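Bifunctional purine biosynthetic protein ADE5,7 (Cryptococcus neoformans var. grubii serotype A, PDB 7LVO) catalyses the second and fifth steps of de novo purine biosynthesis, this chain being the N-terminal GAR synthetase half, which uses ATP to join phosphoribosylamine to glycine. Local coordinates at residues F133-A138 against Y332-G337; A139-L142 against S147-K150; M153-I158 against R306-P311; R164-T169 against V175-S180. All coordinates share one frame; numbering follows the deposited sequence.

Overall arrangement
The four contacts run from the middle of the chain outward, with centres about 9, 16, 22 and 30 Å from the chain's centre. Contact 1 spans the widest gap in sequence, and the other three fall within the chain between its two segments. Contacts 1, 2 and 3 touch one another. Contacts 2 and 3 share helix 146-155, and their centres lie about 10 Å apart. Contact 4 belongs to the strand and helix that follow and touches contact 2 through S147 and S165; its centre is about 29 Å from that of contact 1. The series leads from a junction of the N-domain and ATP-grasp regions outward into the ATP-grasp region, which probably holds nucleotide and magnesium.

Contact 1 of 4, residues F133-A138 against Y332-G337; sequences FGPSPA and YNVRFG. With EDO (1,2-ethanediol), chain B.
The rings of F133 and F336 meet rim to rim, so that neither lies over a face of the other. Their centroids are 5.9 Å apart and their planes are inclined by 26°, while CE2 of F133 comes to 3.6 Å from CE2 of F336. Because CG of F133 stands anti to its own N (chi1 178°), the ring leaves the backbone and reaches out to this partner, and the two side chains cross at about a right angle. The second half of the contact is built from non-aromatic groups. CG of P135 rests at 3.8 Å from CB of V334 and comes equally close to CG2, and CD of P135 lies 3.5 Å from the carbonyl O of V334. All four touching residues are buried, and no hydrogen bond joins the segments: what meets across them is van der Waals contact, mostly apolar. Farther along 133-138, an ethanediol, probably from the crystallisation liquor, accepts a hydrogen bond from N of A138 at its O1 (3.0 Å). The example illustrates how a loop of the N-terminal domain packs against the residues that follow the strand ending at N333, a predicted magnesium ligand. E143 holds the same loop, taking a hydrogen bond from N of V334 and forming a salt bridge with R335. Around the contact, helix 354-362 packs on F133, strand 315-323 meets both phenylalanines through M315, and the short helix 141-144 lies against V334 through L142.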
loop_
_atom_site.group_PDB
_atom_site.type_symbol
_atom_site.label_atom_id
_atom_site.label_comp_id
_atom_site.label_asym_id
_atom_site.label_seq_id
_atom_site.Cartn_x
_atom_site.Cartn_y
_atom_site.Cartn_z
ATOM N N PHE A 133 0.782 14.820 0.706
ATOM C CA PHE A 133 1.520 13.751 1.374
ATOM C C PHE A 133 1.713 12.636 0.355
ATOM O O PHE A 133 0.858 11.761 0.183
ATOM C CB PHE A 133 0.794 13.248 2.606
ATOM C CG PHE A 133 1.498 12.100 3.291
ATOM C CD1 PHE A 133 2.571 12.332 4.141
ATOM C CD2 PHE A 133 1.106 10.800 3.061
ATOM C CE1 PHE A 133 3.214 11.282 4.763
ATOM C CE2 PHE A 133 1.745 9.742 3.674
ATOM C CZ PHE A 133 2.800 9.979 4.528
ATOM N N GLY A 134 2.846 12.676 -0.336
ATOM C CA GLY A 134 3.155 11.720 -1.370
ATOM C C GLY A 134 4.306 12.195 -2.227
ATOM O O GLY A 134 4.715 13.355 -2.167
ATOM N N PRO A 135 4.846 11.305 -3.050
ATOM C CA PRO A 135 6.034 11.647 -3.828
ATOM C C PRO A 135 5.707 12.524 -5.025
ATOM O O PRO A 135 4.597 12.513 -5.564
ATOM C CB PRO A 135 6.563 10.276 -4.279
ATOM C CG PRO A 135 5.334 9.436 -4.374
ATOM C CD PRO A 135 4.457 9.891 -3.225
ATOM N N SER A 136 6.703 13.298 -5.425
ATOM C CA SER A 136 6.618 14.036 -6.676
ATOM C C SER A 136 6.446 13.061 -7.837
ATOM O O SER A 136 6.745 11.870 -7.710
ATOM C CB SER A 136 7.871 14.878 -6.883
ATOM O OG SER A 136 8.996 14.049 -7.079
ATOM N N PRO A 137 5.951 13.543 -8.978
ATOM C CA PRO A 137 5.854 12.662 -10.157
ATOM C C PRO A 137 7.127 11.872 -10.430
ATOM O O PRO A 137 7.057 10.703 -10.835
ATOM C CB PRO A 137 5.543 13.641 -11.294
ATOM C CG PRO A 137 4.835 14.777 -10.627
ATOM C CD PRO A 137 5.432 14.900 -9.236
ATOM N N ALA A 138 8.296 12.483 -10.209
ATOM C CA ALA A 138 9.555 11.782 -10.436
ATOM C C ALA A 138 9.823 10.749 -9.342
ATOM O O ALA A 138 10.125 9.585 -9.635
ATOM C CB ALA A 138 10.702 12.787 -10.516
ATOM N N TYR A 332 9.446 -1.380 -4.456
ATOM C CA TYR A 332 9.085 -0.179 -3.719
ATOM C C TYR A 332 7.629 0.165 -4.020
ATOM O O TYR A 332 7.205 0.137 -5.182
ATOM C CB TYR A 332 9.977 1.009 -4.097
ATOM C CG TYR A 332 11.395 0.945 -3.589
ATOM C CD1 TYR A 332 11.669 0.953 -2.228
ATOM C CD2 TYR A 332 12.465 0.908 -4.467
ATOM C CE1 TYR A 332 12.966 0.904 -1.760
ATOM C CE2 TYR A 332 13.771 0.861 -4.008
ATOM C CZ TYR A 332 14.014 0.857 -2.655
ATOM O OH TYR A 332 15.309 0.812 -2.204
ATOM N N ASN A 333 6.868 0.475 -2.979
ATOM C CA ASN A 333 5.562 1.103 -3.101
ATOM C C ASN A 333 5.634 2.464 -2.414
ATOM O O ASN A 333 6.225 2.592 -1.331
ATOM C CB ASN A 333 4.468 0.240 -2.487
ATOM C CG ASN A 333 4.176 -1.008 -3.323
ATOM O OD1 ASN A 333 4.980 -1.418 -4.162
ATOM N ND2 ASN A 333 3.019 -1.609 -3.097
ATOM N N VAL A 334 5.041 3.478 -3.045
ATOM C CA VAL A 334 5.254 4.858 -2.621
ATOM C C VAL A 334 4.014 5.424 -1.952
ATOM O O VAL A 334 3.724 6.622 -2.067
ATOM C CB VAL A 334 5.681 5.739 -3.812
ATOM C CG1 VAL A 334 7.006 5.232 -4.413
ATOM C CG2 VAL A 334 4.584 5.773 -4.872
ATOM N N ARG A 335 3.277 4.571 -1.249
ATOM C CA ARG A 335 2.082 4.988 -0.532
ATOM C C ARG A 335 1.740 3.920 0.494
ATOM O O ARG A 335 2.339 2.843 0.523
ATOM C CB ARG A 335 0.912 5.233 -1.490
ATOM C CG ARG A 335 0.863 4.312 -2.707
ATOM C CD ARG A 335 0.781 2.855 -2.321
ATOM N NE ARG A 335 0.762 1.978 -3.489
ATOM C CZ ARG A 335 0.672 0.656 -3.434
ATOM N NH1 ARG A 335 0.570 0.021 -2.279
ATOM N NH2 ARG A 335 0.682 -0.045 -4.562
ATOM N N PHE A 336 0.771 4.239 1.348
ATOM C CA PHE A 336 0.323 3.277 2.344
ATOM C C PHE A 336 -0.139 1.987 1.670
ATOM O O PHE A 336 -0.612 1.987 0.531
ATOM C CB PHE A 336 -0.802 3.857 3.193
ATOM C CG PHE A 336 -0.329 4.790 4.269
ATOM C CD1 PHE A 336 0.235 4.292 5.426
ATOM C CD2 PHE A 336 -0.453 6.169 4.127
ATOM C CE1 PHE A 336 0.678 5.146 6.419
ATOM C CE2 PHE A 336 -0.023 7.019 5.122
ATOM C CZ PHE A 336 0.544 6.510 6.267
ATOM N N GLY A 337 0.019 0.874 2.386
ATOM C CA GLY A 337 -0.349 -0.426 1.877
ATOM C C GLY A 337 -1.725 -0.862 2.351
ATOM O O GLY A 337 -2.253 -0.373 3.348
HETATM C C1 EDO B . 8.182 16.534 -11.090
HETATM O O1 EDO B . 8.456 15.494 -10.139
HETATM C C2 EDO B . 7.734 17.796 -10.367
HETATM O O2 EDO B . 8.775 18.246 -9.499
#

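Contact 2 of 4, residues A139-L142 against S147-K150; sequences AAML and SLSK
M141 and L148 make the tight part of this contact, and they do so toward the protein's surface. CE of M141 stands 3.5 Å from CD1 of L148, closer than usual for two carbons, and SD follows at 3.7 Å from the same methyl. The bend at the last torsion of the methionine (chi3 81°) swings CE onto CD1 of L148, with SD beside it, and the two side chains cross at about a right angle. M141 is exposed and L148 partly so, so this apolar contact has solvent beside it. The inner part, at L142 and S149, is buried, and joined by one close approach and a water bridge rather than by interlocked side chains. There CB of S149 lies 3.3 Å from O of L142, and the polar atoms are linked through a water, which donates to O of L142 at 2.9 Å and to OG of S149 at 3.2 Å. The same hydroxyl is also hydrogen-bonded to O of K146 in its own helix, so two partners fix its rotation. Two helices, 141-144 and 146-155, succeed each other here with S145 alone between them, and the OG of S145 is hydrogen-bonded to N of L148. This abrupt helix-to-helix joint lies near the junction of the regions assigned to the N and ATP-grasp domains. The side chain of S149 is about 6 Å from those of E331, a predicted magnesium ligand, and V231, in the predicted ATP site.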
loop_
_atom_site.group_PDB
_atom_site.type_symbol
_atom_site.label_atom_id
_atom_site.label_comp_id
_atom_site.label_asym_id
_atom_site.label_seq_id
_atom_site.Cartn_x
_atom_site.Cartn_y
_atom_site.Cartn_z
ATOM N N ALA A 139 9.725 11.158 -8.076
ATOM C CA ALA A 139 9.986 10.232 -6.980
ATOM C C ALA A 139 9.031 9.043 -7.006
ATOM O O ALA A 139 9.395 7.943 -6.571
ATOM C CB ALA A 139 9.879 10.961 -5.640
ATOM N N ALA A 140 7.808 9.242 -7.510
ATOM C CA ALA A 140 6.844 8.150 -7.591
ATOM C C ALA A 140 7.293 7.046 -8.541
ATOM O O ALA A 140 6.708 5.956 -8.517
ATOM C CB ALA A 140 5.482 8.689 -8.030
ATOM N N MET A 141 8.317 7.295 -9.365
ATOM C CA MET A 141 8.791 6.276 -10.293
ATOM C C MET A 141 9.402 5.074 -9.581
ATOM O O MET A 141 9.588 4.031 -10.211
ATOM C CB MET A 141 9.814 6.882 -11.250
ATOM C CG MET A 141 9.260 8.006 -12.115
ATOM S SD MET A 141 10.484 8.674 -13.267
ATOM C CE MET A 141 10.404 7.466 -14.588
ATOM N N LEU A 142 9.714 5.194 -8.291
ATOM C CA LEU A 142 10.182 4.034 -7.538
ATOM C C LEU A 142 9.180 2.887 -7.608
ATOM O O LEU A 142 9.570 1.717 -7.562
ATOM C CB LEU A 142 10.437 4.406 -6.077
ATOM C CG LEU A 142 11.689 5.211 -5.753
ATOM C CD1 LEU A 142 11.723 5.533 -4.255
ATOM C CD2 LEU A 142 12.952 4.471 -6.170
ATOM N N SER A 147 11.780 -1.061 -13.841
ATOM C CA SER A 147 13.105 -0.986 -14.446
ATOM C C SER A 147 13.933 0.119 -13.805
ATOM O O SER A 147 15.098 -0.088 -13.438
ATOM C CB SER A 147 12.978 -0.760 -15.953
ATOM O OG SER A 147 12.310 0.455 -16.228
ATOM N N LEU A 148 13.348 1.310 -13.664
ATOM C CA LEU A 148 14.051 2.397 -12.992
ATOM C C LEU A 148 14.365 2.037 -11.543
ATOM O O LEU A 148 15.464 2.324 -11.047
ATOM C CB LEU A 148 13.220 3.677 -13.064
ATOM C CG LEU A 148 13.782 4.911 -12.357
ATOM C CD1 LEU A 148 13.203 6.182 -12.978
ATOM C CD2 LEU A 148 13.498 4.890 -10.857
ATOM N N SER A 149 13.421 1.401 -10.853
ATOM C CA SER A 149 13.630 1.074 -9.446
ATOM C C SER A 149 14.788 0.103 -9.275
ATOM O O SER A 149 15.613 0.260 -8.365
ATOM C CB SER A 149 12.352 0.490 -8.844
ATOM O OG SER A 149 12.103 -0.808 -9.341
ATOM N N LYS A 150 14.869 -0.911 -10.137
ATOM C CA LYS A 150 15.959 -1.874 -10.029
ATOM C C LYS A 150 17.301 -1.218 -10.334
ATOM O O LYS A 150 18.299 -1.490 -9.655
ATOM C CB LYS A 150 15.710 -3.056 -10.966
ATOM C CG LYS A 150 14.440 -3.834 -10.652
ATOM C CD LYS A 150 14.553 -4.658 -9.374
ATOM C CE LYS A 150 15.564 -5.798 -9.524
ATOM N NZ LYS A 150 15.512 -6.755 -8.377
HETATM O O HOH W 1 9.656 -1.154 -7.383
#

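Contact 3 of 4, residues M153-I158 against R306-P311; sequences MARHNI and REDGYP
The backbones of 153-158 and 306-311 stay well apart, 9.9 Å between CA of H156 and CA of E307, and polar side chains bridge the gap. R155 and H156 converge on one oxygen of D308. NH2 of R155 donates to OD2 of D308 at 2.7 Å in an almost straight hydrogen bond (176°) that is part of a salt bridge, with the oxygen in the guanidinium plane. NE2 of H156 donates to the same OD2 at 3.1 Å, again nearly linear and in the plane of the imidazole. The two donors arrive from opposite faces of the carboxylate, each well out of its plane, so OD2 is gripped on both sides. The contact lies where both helices finish. Each ends in a Schellman motif, with N157 and G309 at positive phi; N of I158 bonds back to O of M153 and N of N157 to O of A154, while N of G309 bonds to O of R306. The chain of R155 turns at chi3 (64°), which brings its guanidinium round to D308. E307 runs antiparallel alongside the histidine, its OE1 lying 3.6 Å from CE1 of H156. The carboxylates of D308 and E307 may favour a protonated imidazole, although R155 already offsets the charge of D308. F152, one turn back in helix 146-155, meets the ring of H156 and also touches D308.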
loop_
_atom_site.group_PDB
_atom_site.type_symbol
_atom_site.label_atom_id
_atom_site.label_comp_id
_atom_site.label_asym_id
_atom_site.label_seq_id
_atom_site.Cartn_x
_atom_site.Cartn_y
_atom_site.Cartn_z
ATOM N N MET A 153 18.361 0.673 -7.320
ATOM C CA MET A 153 18.898 -0.167 -6.257
ATOM C C MET A 153 20.351 -0.538 -6.539
ATOM O O MET A 153 21.208 -0.469 -5.649
ATOM C CB MET A 153 18.038 -1.425 -6.101
ATOM C CG MET A 153 16.608 -1.159 -5.674
ATOM S SD MET A 153 15.587 -2.655 -5.747
ATOM C CE MET A 153 13.937 -1.957 -5.694
ATOM N N ALA A 154 20.646 -0.933 -7.779
ATOM C CA ALA A 154 22.010 -1.324 -8.117
ATOM C C ALA A 154 22.965 -0.140 -8.025
ATOM O O ALA A 154 24.087 -0.279 -7.528
ATOM C CB ALA A 154 22.043 -1.938 -9.515
ATOM N N ARG A 155 22.536 1.034 -8.492
ATOM C CA ARG A 155 23.408 2.202 -8.458
ATOM C C ARG A 155 23.764 2.604 -7.033
ATOM O O ARG A 155 24.823 3.198 -6.805
ATOM C CB ARG A 155 22.747 3.380 -9.186
ATOM C CG ARG A 155 23.501 4.681 -9.054
ATOM C CD ARG A 155 22.960 5.758 -9.995
ATOM N NE ARG A 155 21.586 6.132 -9.683
ATOM C CZ ARG A 155 20.518 5.645 -10.299
ATOM N NH1 ARG A 155 20.627 4.755 -11.276
ATOM N NH2 ARG A 155 19.312 6.056 -9.921
ATOM N N HIS A 156 22.898 2.309 -6.067
ATOM C CA HIS A 156 23.135 2.667 -4.676
ATOM C C HIS A 156 23.457 1.461 -3.800
ATOM O O HIS A 156 23.415 1.570 -2.573
ATOM C CB HIS A 156 21.920 3.412 -4.119
ATOM C CG HIS A 156 21.650 4.717 -4.798
ATOM N ND1 HIS A 156 22.451 5.823 -4.625
ATOM C CD2 HIS A 156 20.668 5.093 -5.651
ATOM C CE1 HIS A 156 21.977 6.827 -5.340
ATOM N NE2 HIS A 156 20.893 6.412 -5.970
ATOM N N ASN A 157 23.768 0.314 -4.402
ATOM C CA ASN A 157 24.163 -0.883 -3.660
ATOM C C ASN A 157 23.079 -1.313 -2.677
ATOM O O ASN A 157 23.361 -1.718 -1.549
ATOM C CB ASN A 157 25.494 -0.661 -2.937
ATOM C CG ASN A 157 26.683 -0.714 -3.875
ATOM O OD1 ASN A 157 26.700 -1.496 -4.828
ATOM N ND2 ASN A 157 27.687 0.116 -3.607
ATOM N N ILE A 158 21.827 -1.229 -3.112
ATOM C CA ILE A 158 20.684 -1.655 -2.309
ATOM C C ILE A 158 20.409 -3.122 -2.627
ATOM O O ILE A 158 20.172 -3.454 -3.799
ATOM C CB ILE A 158 19.455 -0.781 -2.593
ATOM C CG1 ILE A 158 19.759 0.678 -2.196
ATOM C CG2 ILE A 158 18.253 -1.305 -1.857
ATOM C CD1 ILE A 158 18.811 1.707 -2.781
ATOM N N ARG A 306 17.799 11.849 -2.724
ATOM C CA ARG A 306 18.339 13.207 -2.714
ATOM C C ARG A 306 19.515 13.333 -3.681
ATOM O O ARG A 306 19.570 14.260 -4.491
ATOM C CB ARG A 306 18.778 13.609 -1.304
ATOM C CG ARG A 306 17.649 13.824 -0.328
ATOM C CD ARG A 306 18.080 14.732 0.834
ATOM N NE ARG A 306 19.323 14.277 1.456
ATOM C CZ ARG A 306 19.403 13.310 2.359
ATOM N NH1 ARG A 306 18.328 12.643 2.752
ATOM N NH2 ARG A 306 20.592 13.006 2.881
ATOM N N GLU A 307 20.463 12.397 -3.609
ATOM C CA GLU A 307 21.620 12.444 -4.498
ATOM C C GLU A 307 21.194 12.425 -5.959
ATOM O O GLU A 307 21.743 13.166 -6.785
ATOM C CB GLU A 307 22.557 11.276 -4.196
ATOM C CG GLU A 307 23.195 11.348 -2.822
ATOM C CD GLU A 307 23.945 10.081 -2.455
ATOM O OE1 GLU A 307 23.582 8.999 -2.971
ATOM O OE2 GLU A 307 24.896 10.172 -1.645
ATOM N N ASP A 308 20.204 11.593 -6.298
ATOM C CA ASP A 308 19.713 11.540 -7.668
ATOM C C ASP A 308 18.901 12.768 -8.045
ATOM O O ASP A 308 18.537 12.906 -9.218
ATOM C CB ASP A 308 18.876 10.278 -7.881
ATOM C CG ASP A 308 19.716 9.013 -7.891
ATOM O OD1 ASP A 308 20.956 9.121 -7.803
ATOM O OD2 ASP A 308 19.138 7.909 -7.976
ATOM N N GLY A 309 18.610 13.653 -7.095
ATOM C CA GLY A 309 17.963 14.911 -7.388
ATOM C C GLY A 309 16.461 14.944 -7.233
ATOM O O GLY A 309 15.834 15.917 -7.670
ATOM N N TYR A 310 15.859 13.922 -6.634
ATOM C CA TYR A 310 14.407 13.858 -6.459
ATOM C C TYR A 310 14.098 13.245 -5.105
ATOM O O TYR A 310 13.720 12.075 -5.006
ATOM C CB TYR A 310 13.759 13.063 -7.594
ATOM C CG TYR A 310 14.061 13.631 -8.959
ATOM C CD1 TYR A 310 13.301 14.675 -9.476
ATOM C CD2 TYR A 310 15.113 13.140 -9.724
ATOM C CE1 TYR A 310 13.574 15.208 -10.722
ATOM C CE2 TYR A 310 15.390 13.668 -10.969
ATOM C CZ TYR A 310 14.618 14.700 -11.463
ATOM O OH TYR A 310 14.892 15.231 -12.706
ATOM N N PRO A 311 14.262 14.016 -4.029
ATOM C CA PRO A 311 13.985 13.487 -2.689
ATOM C C PRO A 311 12.584 12.899 -2.602
ATOM O O PRO A 311 11.673 13.304 -3.324
ATOM C CB PRO A 311 14.130 14.713 -1.781
ATOM C CG PRO A 311 15.023 15.649 -2.548
ATOM C CD PRO A 311 14.710 15.422 -4.002
#

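Contact 4 of 4, residues R164-T169 against V175-S180; sequences RSFTST and VAYIKS
Y177 carries the contact from helix 171-179, meeting both R164 and F166. Before it, V175 turns away from the strand toward F211. At Y177 itself, with chi1 at -179°, the ring swings clear of the helix backbone N and points at the strand. CB of R164 sits over one face of this ring, 4.1 Å from its centroid, in a CH-pi contact, and CG of R164 comes to 3.6 Å from CE1 of Y177. The arginine thus uses its aliphatic stem, while its guanidinium bends off from the ring. Nearer the helix, CZ of F166 lies 3.6 Å from CB of Y177; the two rings are oblique, their planes 53° apart. I178 follows and packs on A210, F211 and L214 of helix 207-218. Past the helix end, OG of S180 donates to O of Y177 at 2.7 Å. Here a strand and the helix that follows it fold back on each other, as a local unit of the ATP-grasp domain. Strand 163-167 is an edge of its antiparallel sheet, paired with strand 229-234, whose V232 is touched by both F166 and Y177, so helix 171-179 lies over that face beside helix 207-218.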
loop_
_atom_site.group_PDB
_atom_site.type_symbol
_atom_site.label_atom_id
_atom_site.label_comp_id
_atom_site.label_asym_id
_atom_site.label_seq_id
_atom_site.Cartn_x
_atom_site.Cartn_y
_atom_site.Cartn_z
ATOM N N ARG A 164 17.976 -7.859 -15.240
ATOM C CA ARG A 164 18.323 -7.085 -16.421
ATOM C C ARG A 164 17.022 -6.567 -17.024
ATOM O O ARG A 164 16.037 -7.307 -17.126
ATOM C CB ARG A 164 19.098 -7.906 -17.453
ATOM C CG ARG A 164 20.554 -8.180 -17.085
ATOM C CD ARG A 164 21.366 -6.895 -16.888
ATOM N NE ARG A 164 21.303 -6.003 -18.039
ATOM C CZ ARG A 164 20.730 -4.804 -18.037
ATOM N NH1 ARG A 164 20.185 -4.295 -16.942
ATOM N NH2 ARG A 164 20.710 -4.094 -19.161
ATOM N N SER A 165 17.020 -5.299 -17.417
ATOM C CA SER A 165 15.841 -4.656 -17.975
ATOM C C SER A 165 15.905 -4.662 -19.497
ATOM O O SER A 165 16.984 -4.651 -20.093
ATOM C CB SER A 165 15.710 -3.221 -17.464
ATOM O OG SER A 165 15.434 -3.209 -16.077
ATOM N N PHE A 166 14.728 -4.685 -20.118
ATOM C CA PHE A 166 14.612 -4.730 -21.565
ATOM C C PHE A 166 13.450 -3.855 -22.006
ATOM O O PHE A 166 12.481 -3.666 -21.267
ATOM C CB PHE A 166 14.389 -6.163 -22.074
ATOM C CG PHE A 166 15.455 -7.132 -21.655
ATOM C CD1 PHE A 166 15.369 -7.795 -20.443
ATOM C CD2 PHE A 166 16.542 -7.383 -22.476
ATOM C CE1 PHE A 166 16.349 -8.689 -20.055
ATOM C CE2 PHE A 166 17.524 -8.279 -22.095
ATOM C CZ PHE A 166 17.425 -8.932 -20.884
ATOM N N THR A 167 13.552 -3.329 -23.218
ATOM C CA THR A 167 12.465 -2.596 -23.851
ATOM C C THR A 167 11.668 -3.536 -24.749
ATOM O O THR A 167 12.098 -4.647 -25.069
ATOM C CB THR A 167 13.001 -1.409 -24.660
ATOM O OG1 THR A 167 13.847 -1.886 -25.712
ATOM C CG2 THR A 167 13.787 -0.463 -23.760
ATOM N N SER A 168 10.485 -3.068 -25.159
ATOM C CA SER A 168 9.610 -3.904 -25.978
ATOM C C SER A 168 10.276 -4.313 -27.288
ATOM O O SER A 168 9.982 -5.387 -27.824
ATOM C CB SER A 168 8.295 -3.175 -26.255
ATOM O OG SER A 168 8.529 -1.942 -26.912
ATOM N N THR A 169 11.174 -3.478 -27.816
ATOM C CA THR A 169 11.856 -3.801 -29.063
ATOM C C THR A 169 12.999 -4.788 -28.874
ATOM O O THR A 169 13.464 -5.375 -29.857
ATOM C CB THR A 169 12.392 -2.527 -29.723
ATOM O OG1 THR A 169 13.315 -1.880 -28.838
ATOM C CG2 THR A 169 11.248 -1.574 -30.049
ATOM N N VAL A 175 14.936 -13.013 -24.889
ATOM C CA VAL A 175 14.936 -14.461 -25.071
ATOM C C VAL A 175 16.341 -15.018 -24.878
ATOM O O VAL A 175 16.540 -16.022 -24.179
ATOM C CB VAL A 175 14.371 -14.827 -26.455
ATOM C CG1 VAL A 175 14.563 -16.311 -26.736
ATOM C CG2 VAL A 175 12.896 -14.449 -26.546
ATOM N N ALA A 176 17.337 -14.380 -25.500
ATOM C CA ALA A 176 18.712 -14.838 -25.345
ATOM C C ALA A 176 19.157 -14.791 -23.890
ATOM O O ALA A 176 19.940 -15.641 -23.452
ATOM C CB ALA A 176 19.645 -13.991 -26.208
ATOM N N TYR A 177 18.674 -13.808 -23.128
ATOM C CA TYR A 177 19.066 -13.698 -21.726
ATOM C C TYR A 177 18.582 -14.900 -20.927
ATOM O O TYR A 177 19.314 -15.431 -20.084
ATOM C CB TYR A 177 18.522 -12.394 -21.141
ATOM C CG TYR A 177 18.887 -12.162 -19.691
ATOM C CD1 TYR A 177 20.199 -11.918 -19.315
ATOM C CD2 TYR A 177 17.916 -12.178 -18.701
ATOM C CE1 TYR A 177 20.533 -11.704 -17.996
ATOM C CE2 TYR A 177 18.241 -11.961 -17.376
ATOM C CZ TYR A 177 19.553 -11.721 -17.030
ATOM O OH TYR A 177 19.882 -11.505 -15.710
ATOM N N ILE A 178 17.348 -15.343 -21.175
ATOM C CA ILE A 178 16.841 -16.531 -20.494
ATOM C C ILE A 178 17.558 -17.775 -21.002
ATOM O O ILE A 178 17.846 -18.699 -20.234
ATOM C CB ILE A 178 15.315 -16.640 -20.679
ATOM C CG1 ILE A 178 14.624 -15.425 -20.058
ATOM C CG2 ILE A 178 14.791 -17.931 -20.068
ATOM C CD1 ILE A 178 13.131 -15.364 -20.309
ATOM N N LYS A 179 17.863 -17.816 -22.301
ATOM C CA LYS A 179 18.535 -18.972 -22.881
ATOM C C LYS A 179 19.911 -19.211 -22.272
ATOM O O LYS A 179 20.411 -20.339 -22.331
ATOM C CB LYS A 179 18.655 -18.786 -24.395
ATOM C CG LYS A 179 19.283 -19.952 -25.138
ATOM C CD LYS A 179 19.373 -19.657 -26.633
ATOM C CE LYS A 179 20.144 -20.737 -27.376
ATOM N NZ LYS A 179 20.247 -20.436 -28.833
ATOM N N SER A 180 20.526 -18.187 -21.684
ATOM C CA SER A 180 21.855 -18.306 -21.105
ATOM C C SER A 180 21.840 -18.728 -19.640
ATOM O O SER A 180 22.912 -18.844 -19.038
ATOM C CB SER A 180 22.608 -16.979 -21.242
ATOM O OG SER A 180 21.951 -15.940 -20.540
#